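Local coordinates for protein putative isocitrate dehydrogenase, NAD-dependent (Methylococcus capsulatus, PDB 6LKY) that probably catalyses the NAD-dependent oxidative decarboxylation of isocitrate, with magnesium as the likely metal cofactor, at residues V172-A175 / N176-K179; L184-E187 / I188-I192; T226-F229 / G230-L233. The protein carries 1 engineered substitution. All blocks are in the same frame, centred on the assembly; numbering follows the deposited sequence.

Contact 1: residues V172-A175 / N176-K179; sequences VHKA and NILK
The carbonyl of K174 holds the turn that follows strand 168-173, taking two backbone hydrogen bonds from residues just ahead. L178 N is the closer donor, 2.8 Å from K174 O and almost in line with the C=O bond; I177 N lies 3.3 Å from K174 O and sits well above the carbonyl plane. One oxygen thus grips two successive amides and holds 176-179 in a tight turn after the strand. The turn is steadied from within by H173, whose ND1 accepts from A175 N at 2.9 Å, the amide lying in the ring plane; NE2 is tied to D203, so both nitrogens are used and the ring can hardly turn.

The apolar contacts come from the shaft of K174. Its CG lies anti to the backbone N (chi1 -171°) and the chain then bends at chi2, which lays CE beside I177 CG1 at 3.7 Å, the two side chains pointing the same way. A lysine suits this place because its methylenes can pack while the ammonium travels on. The small methyl of A175 suits the close approach of S182 and L186 of helix 181-193.

N176 crosses this shaft: with CG between the backbone N and the carbonyl carbon (chi1 49°), OD1 turns back to 3.7 Å from K174 CE and takes a weak bond from I177 N. A single water accepts from K174 NZ at 3.0 Å and from N176 ND2 at 2.9 Å. N176 ND2 also bonds to the bound NAD, while K174 NZ forms a salt bridge with D231 of the second subunit and bonds to a citrate probably taken from the crystallisation liquor. The chemistry is consistent with a polar site whose geometry is set by the turn, the shared water coupling a cofactor-binding amide to an ammonium that probably favours anionic groups nearby.

Contact 2: residues L184-E187 / I188-I192; sequences LFLE and IGREI
L184 O to I188 N, 2.9 Å, is one of four successive i to i+4 backbone bonds across the segments, the others joining F185 to G189, L186 to R190 and E187 to E191. No residue departs from helical geometry, and G189 has no side chain to add on its turn.

On one flank L184 and I188 meet obliquely, L184 CG lying 3.8 Å from I188 CD1; these branched apolar chains suit a buried position, and L184 also packs on A139 of the second subunit. One helical turn links L186 with R190. The leucine sets its CD2 over the centre of the R190 guanidinium, 3.9 Å above the plane, while L186 CD1 lies 3.8 Å from R190 NE. Covered on this face, the arginine reaches through an extended chain to a salt bridge from NH2 to D203 of strand 200-205. With an alanine at L186 the cover over this face is gone, and the guanidinium would probably be freer to turn away from D203. On the more exposed side E187 and E191 run side by side, E187 OE2 being 3.8 Å from E191 OE1, a like-charge approach probably eased by solvent and by K136 of the second subunit, a long, weak partner of E187.

Such an amphipathic helix, with F185 directed onto L171 and helix 147-163, is typical of the crossover in a beta-alpha-beta unit, here strand 168-173, helix 181-193 and strand 200-205.

Contact 3: residues T226-F229 / G230-L233; sequences TNLF and GDIL
T226 O and G230 N, 2.8 Å apart, close the first turn of helix 227-240. T226 occupies the N-cap position, though its side chain makes no capping bond. Three further bonds of the same i to i+4 kind follow, from D231, I232 and L233 to N227, L228 and F229.

The tight part lies around G230 and L233. A CB on G230 would come within 3.2 Å of T226 O, so the lack of a side chain fits this close turn. L233 bends back against the preceding turn, its CD2 only 3.3 Å from F229 O and 4.3 Å from F229 CB. Both its torsions (chi1 -95°, chi2 9°) lie off the usual staggered values, and together they bring CD2 near F229 O. The phenyl of F229, a large flat group suited to filling space between secondary structure elements, packs on V206 and K174 of its own chain and on L228 of the second subunit.

Within the segments the other side-chain contacts are looser: L228 CG lies 4.1 Å from I232 CD1, and L228 CD1 is 4.1 Å from D231 OD2. I232 CG1 packs closer, at 3.4 Å, on L228 O. L228 and I232 both face the second subunit, where L228 meets F229 and I232 meets S210. The carboxylate of D231 is held by a salt bridge with K174 of the second subunit, and N227 sends its amide into the fold, to R116 NH1 and the backbone of E120. T226, partly exposed, marks the side nearer solvent.

An N-terminal helical turn directly after strand 222-225, with one apolar face at the dimer interface and an aspartate near a bound citrate and K174 of the second subunit, is consistent with the shared active-site pocket of dimeric dehydrogenases in this family.

All three contacts are largely buried and all touch the second subunit, but they differ in chemistry. Contact 2 is the most surface-exposed, a helical segment with charged side chains on its outer side, whereas contact 3 lies nearest the chain's centre, its centre about 11 Å away, and has no exposed residue. Contact 1 is a turn rather than a helix and holds the cofactor-binding N176. Strand 168-173 is the shared neighbour: V172 CG1 packs on L233 CD2 at 3.9 Å, while H173 NE2 meets L186 CD2 at 3.9 Å. Contacts 2 and 3 join more sparingly, F185 CG lying 3.8 Å from T226 CG2.

Contact 1: residues V172-A175 / N176-K179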
loop_
_atom_site.group_PDB
_atom_site.type_symbol
_atom_site.label_atom_id
_atom_site.label_comp_id
_atom_site.label_asym_id
_atom_site.label_seq_id
_atom_site.Cartn_x
_atom_site.Cartn_y
_atom_site.Cartn_z
ATOM N N VAL A 172 8.995 -2.850 8.112
ATOM C CA VAL A 172 7.867 -1.976 7.776
ATOM C C VAL A 172 6.671 -2.339 8.648
ATOM O O VAL A 172 6.342 -3.519 8.799
ATOM C CB VAL A 172 7.526 -2.048 6.278
ATOM C CG1 VAL A 172 6.406 -1.043 5.930
ATOM C CG2 VAL A 172 8.795 -1.733 5.475
ATOM N N HIS A 173 6.020 -1.327 9.224
ATOM C CA HIS A 173 5.033 -1.575 10.267
ATOM C C HIS A 173 4.012 -0.444 10.303
ATOM O O HIS A 173 4.123 0.555 9.586
ATOM C CB HIS A 173 5.724 -1.698 11.624
ATOM C CG HIS A 173 6.409 -0.440 12.038
ATOM N ND1 HIS A 173 5.759 0.574 12.708
ATOM C CD2 HIS A 173 7.671 0.004 11.816
ATOM C CE1 HIS A 173 6.604 1.570 12.923
ATOM N NE2 HIS A 173 7.769 1.251 12.385
ATOM N N LYS A 174 2.998 -0.616 11.158
ATOM C CA LYS A 174 2.069 0.449 11.506
ATOM C C LYS A 174 1.882 0.457 13.030
ATOM O O LYS A 174 0.778 0.371 13.570
ATOM C CB LYS A 174 0.757 0.279 10.731
ATOM C CG LYS A 174 -0.219 1.462 10.839
ATOM C CD LYS A 174 0.134 2.609 9.899
ATOM C CE LYS A 174 -0.803 3.807 10.139
ATOM N NZ LYS A 174 -0.386 5.029 9.375
ATOM N N ALA A 175 2.999 0.569 13.743
ATOM C CA ALA A 175 2.963 0.362 15.186
ATOM C C ALA A 175 2.459 1.581 15.950
ATOM O O ALA A 175 2.256 1.487 17.167
ATOM C CB ALA A 175 4.350 -0.054 15.707
ATOM N N ASN A 176 2.278 2.725 15.287
ATOM C CA ASN A 176 1.614 3.828 15.971
ATOM C C ASN A 176 0.125 3.563 16.155
ATOM O O ASN A 176 -0.451 3.963 17.176
ATOM C CB ASN A 176 1.846 5.158 15.241
ATOM C CG ASN A 176 1.580 5.089 13.735
ATOM O OD1 ASN A 176 1.434 4.012 13.134
ATOM N ND2 ASN A 176 1.532 6.263 13.117
ATOM N N ILE A 177 -0.510 2.884 15.204
ATOM C CA ILE A 177 -1.942 2.581 15.283
ATOM C C ILE A 177 -2.186 1.161 15.767
ATOM O O ILE A 177 -3.057 0.919 16.600
ATOM C CB ILE A 177 -2.622 2.815 13.914
ATOM C CG1 ILE A 177 -2.342 4.237 13.421
ATOM C CG2 ILE A 177 -4.129 2.500 14.011
ATOM C CD1 ILE A 177 -2.815 5.318 14.385
ATOM N N LEU A 178 -1.460 0.200 15.200
ATOM C CA LEU A 178 -1.541 -1.199 15.610
ATOM C C LEU A 178 -0.463 -1.441 16.664
ATOM O O LEU A 178 0.608 -2.001 16.403
ATOM C CB LEU A 178 -1.390 -2.114 14.398
ATOM C CG LEU A 178 -2.455 -1.882 13.322
ATOM C CD1 LEU A 178 -2.201 -2.703 12.058
ATOM C CD2 LEU A 178 -3.845 -2.189 13.895
ATOM N N LYS A 179 -0.755 -0.946 17.871
ATOM C CA LYS A 179 0.244 -0.935 18.942
ATOM C C LYS A 179 0.584 -2.339 19.432
ATOM O O LYS A 179 1.722 -2.588 19.847
ATOM C CB LYS A 179 -0.240 -0.060 20.104
ATOM C CG LYS A 179 -0.311 1.442 19.765
ATOM C CD LYS A 179 -0.675 2.276 20.998
ATOM C CE LYS A 179 -0.877 3.757 20.660
ATOM N NZ LYS A 179 0.391 4.461 20.281
HETATM O O HOH W 1 1.651 7.033 10.320
#

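Contact 2: residues L184-E187 / I188-I192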
loop_
_atom_site.group_PDB
_atom_site.type_symbol
_atom_site.label_atom_id
_atom_site.label_comp_id
_atom_site.label_asym_id
_atom_site.label_seq_id
_atom_site.Cartn_x
_atom_site.Cartn_y
_atom_site.Cartn_z
ATOM N N LEU A 184 4.452 -5.345 18.582
ATOM C CA LEU A 184 5.232 -6.520 18.966
ATOM C C LEU A 184 6.183 -6.933 17.845
ATOM O O LEU A 184 7.352 -7.261 18.091
ATOM C CB LEU A 184 4.296 -7.672 19.333
ATOM C CG LEU A 184 4.916 -8.999 19.777
ATOM C CD1 LEU A 184 5.718 -8.818 21.070
ATOM C CD2 LEU A 184 3.845 -10.072 19.949
ATOM N N PHE A 185 5.710 -6.894 16.599
ATOM C CA PHE A 185 6.595 -7.173 15.466
ATOM C C PHE A 185 7.815 -6.243 15.469
ATOM O O PHE A 185 8.961 -6.694 15.357
ATOM C CB PHE A 185 5.790 -7.036 14.167
ATOM C CG PHE A 185 6.527 -7.459 12.941
ATOM C CD1 PHE A 185 6.804 -8.790 12.713
ATOM C CD2 PHE A 185 6.917 -6.526 11.997
ATOM C CE1 PHE A 185 7.488 -9.181 11.572
ATOM C CE2 PHE A 185 7.596 -6.911 10.850
ATOM C CZ PHE A 185 7.873 -8.239 10.636
ATOM N N LEU A 186 7.583 -4.935 15.616
ATOM C CA LEU A 186 8.674 -3.959 15.637
ATOM C C LEU A 186 9.636 -4.204 16.808
ATOM O O LEU A 186 10.862 -4.160 16.646
ATOM C CB LEU A 186 8.088 -2.545 15.716
ATOM C CG LEU A 186 9.095 -1.397 15.848
ATOM C CD1 LEU A 186 10.061 -1.379 14.670
ATOM C CD2 LEU A 186 8.377 -0.067 15.958
ATOM N N GLU A 187 9.092 -4.435 18.004
ATOM C CA GLU A 187 9.927 -4.651 19.185
ATOM C C GLU A 187 10.817 -5.877 19.016
ATOM O O GLU A 187 12.022 -5.844 19.318
ATOM C CB GLU A 187 9.033 -4.795 20.413
ATOM C CG GLU A 187 9.762 -5.165 21.690
ATOM C CD GLU A 187 8.803 -5.656 22.750
ATOM O OE1 GLU A 187 7.889 -4.879 23.110
ATOM O OE2 GLU A 187 8.949 -6.816 23.208
ATOM N N ILE A 188 10.237 -6.973 18.518
ATOM C CA ILE A 188 11.032 -8.166 18.260
ATOM C C ILE A 188 12.104 -7.888 17.208
ATOM O O ILE A 188 13.252 -8.337 17.341
ATOM C CB ILE A 188 10.112 -9.330 17.861
ATOM C CG1 ILE A 188 9.336 -9.805 19.095
ATOM C CG2 ILE A 188 10.923 -10.425 17.230
ATOM C CD1 ILE A 188 8.154 -10.713 18.798
ATOM N N GLY A 189 11.756 -7.144 16.151
ATOM C CA GLY A 189 12.752 -6.811 15.143
ATOM C C GLY A 189 13.921 -6.020 15.706
ATOM O O GLY A 189 15.082 -6.271 15.361
ATOM N N ARG A 190 13.630 -5.037 16.563
ATOM C CA ARG A 190 14.698 -4.267 17.197
ATOM C C ARG A 190 15.588 -5.153 18.056
ATOM O O ARG A 190 16.812 -4.978 18.078
ATOM C CB ARG A 190 14.114 -3.126 18.029
ATOM C CG ARG A 190 13.561 -2.033 17.149
ATOM C CD ARG A 190 12.881 -0.941 17.921
ATOM N NE ARG A 190 12.641 0.187 17.031
ATOM C CZ ARG A 190 11.859 1.217 17.325
ATOM N NH1 ARG A 190 11.220 1.258 18.487
ATOM N NH2 ARG A 190 11.711 2.201 16.453
ATOM N N GLU A 191 14.997 -6.118 18.762
ATOM C CA GLU A 191 15.825 -7.009 19.570
ATOM C C GLU A 191 16.708 -7.881 18.685
ATOM O O GLU A 191 17.917 -7.995 18.915
ATOM C CB GLU A 191 14.950 -7.855 20.497
ATOM C CG GLU A 191 14.479 -7.076 21.718
ATOM C CD GLU A 191 13.291 -7.714 22.438
ATOM O OE1 GLU A 191 12.734 -7.046 23.338
ATOM O OE2 GLU A 191 12.909 -8.864 22.109
ATOM N N ILE A 192 16.134 -8.454 17.625
ATOM C CA ILE A 192 16.893 -9.368 16.776
ATOM C C ILE A 192 17.977 -8.633 15.991
ATOM O O ILE A 192 19.031 -9.211 15.689
ATOM C CB ILE A 192 15.921 -10.129 15.852
ATOM C CG1 ILE A 192 15.189 -11.221 16.648
ATOM C CG2 ILE A 192 16.641 -10.693 14.607
ATOM C CD1 ILE A 192 14.094 -11.926 15.876
#

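Contact 3: residues T226-F229 / G230-L233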
loop_
_atom_site.group_PDB
_atom_site.type_symbol
_atom_site.label_atom_id
_atom_site.label_comp_id
_atom_site.label_asym_id
_atom_site.label_seq_id
_atom_site.Cartn_x
_atom_site.Cartn_y
_atom_site.Cartn_z
ATOM N N THR A 226 4.962 -7.757 7.661
ATOM C CA THR A 226 3.893 -8.707 7.921
ATOM C C THR A 226 3.098 -8.974 6.636
ATOM O O THR A 226 3.317 -8.354 5.592
ATOM C CB THR A 226 3.022 -8.210 9.083
ATOM O OG1 THR A 226 2.658 -6.849 8.866
ATOM C CG2 THR A 226 3.810 -8.272 10.402
ATOM N N ASN A 227 2.140 -9.898 6.740
ATOM C CA ASN A 227 1.536 -10.553 5.580
ATOM C C ASN A 227 0.896 -9.549 4.612
ATOM O O ASN A 227 1.290 -9.449 3.442
ATOM C CB ASN A 227 0.517 -11.583 6.099
ATOM C CG ASN A 227 0.463 -12.857 5.258
ATOM O OD1 ASN A 227 0.540 -12.808 4.034
ATOM N ND2 ASN A 227 0.339 -14.013 5.926
ATOM N N LEU A 228 -0.094 -8.780 5.085
ATOM C CA LEU A 228 -0.801 -7.876 4.175
ATOM C C LEU A 228 0.115 -6.765 3.663
ATOM O O LEU A 228 0.040 -6.373 2.487
ATOM C CB LEU A 228 -2.042 -7.294 4.856
ATOM C CG LEU A 228 -2.904 -6.381 3.969
ATOM C CD1 LEU A 228 -3.359 -7.110 2.718
ATOM C CD2 LEU A 228 -4.117 -5.832 4.713
ATOM N N PHE A 229 0.940 -6.194 4.543
ATOM C CA PHE A 229 1.844 -5.135 4.099
ATOM C C PHE A 229 2.825 -5.665 3.059
ATOM O O PHE A 229 3.135 -4.977 2.082
ATOM C CB PHE A 229 2.612 -4.538 5.282
ATOM C CG PHE A 229 1.757 -3.818 6.276
ATOM C CD1 PHE A 229 0.441 -3.464 5.973
ATOM C CD2 PHE A 229 2.267 -3.499 7.540
ATOM C CE1 PHE A 229 -0.359 -2.800 6.918
ATOM C CE2 PHE A 229 1.477 -2.837 8.489
ATOM C CZ PHE A 229 0.159 -2.486 8.174
ATOM N N GLY A 230 3.310 -6.898 3.244
ATOM C CA GLY A 230 4.203 -7.485 2.253
ATOM C C GLY A 230 3.527 -7.657 0.911
ATOM O O GLY A 230 4.109 -7.345 -0.137
ATOM N N ASP A 231 2.274 -8.121 0.926
ATOM C CA ASP A 231 1.495 -8.222 -0.310
ATOM C C ASP A 231 1.419 -6.874 -1.039
ATOM O O ASP A 231 1.746 -6.763 -2.236
ATOM C CB ASP A 231 0.097 -8.742 0.043
ATOM C CG ASP A 231 -0.836 -8.780 -1.140
ATOM O OD1 ASP A 231 -0.436 -9.271 -2.220
ATOM O OD2 ASP A 231 -1.974 -8.309 -0.982
ATOM N N ILE A 232 1.043 -5.824 -0.310
ATOM C CA ILE A 232 0.821 -4.525 -0.940
ATOM C C ILE A 232 2.138 -3.943 -1.452
ATOM O O ILE A 232 2.229 -3.453 -2.588
ATOM C CB ILE A 232 0.128 -3.569 0.052
ATOM C CG1 ILE A 232 -1.300 -4.025 0.348
ATOM C CG2 ILE A 232 0.135 -2.130 -0.473
ATOM C CD1 ILE A 232 -1.947 -3.257 1.504
ATOM N N LEU A 233 3.180 -3.995 -0.621
ATOM C CA LEU A 233 4.462 -3.390 -0.971
ATOM C C LEU A 233 5.128 -4.117 -2.128
ATOM O O LEU A 233 5.731 -3.478 -3.002
ATOM C CB LEU A 233 5.386 -3.397 0.242
ATOM C CG LEU A 233 5.464 -2.169 1.146
ATOM C CD1 LEU A 233 4.417 -1.117 0.829
ATOM C CD2 LEU A 233 5.352 -2.627 2.577
#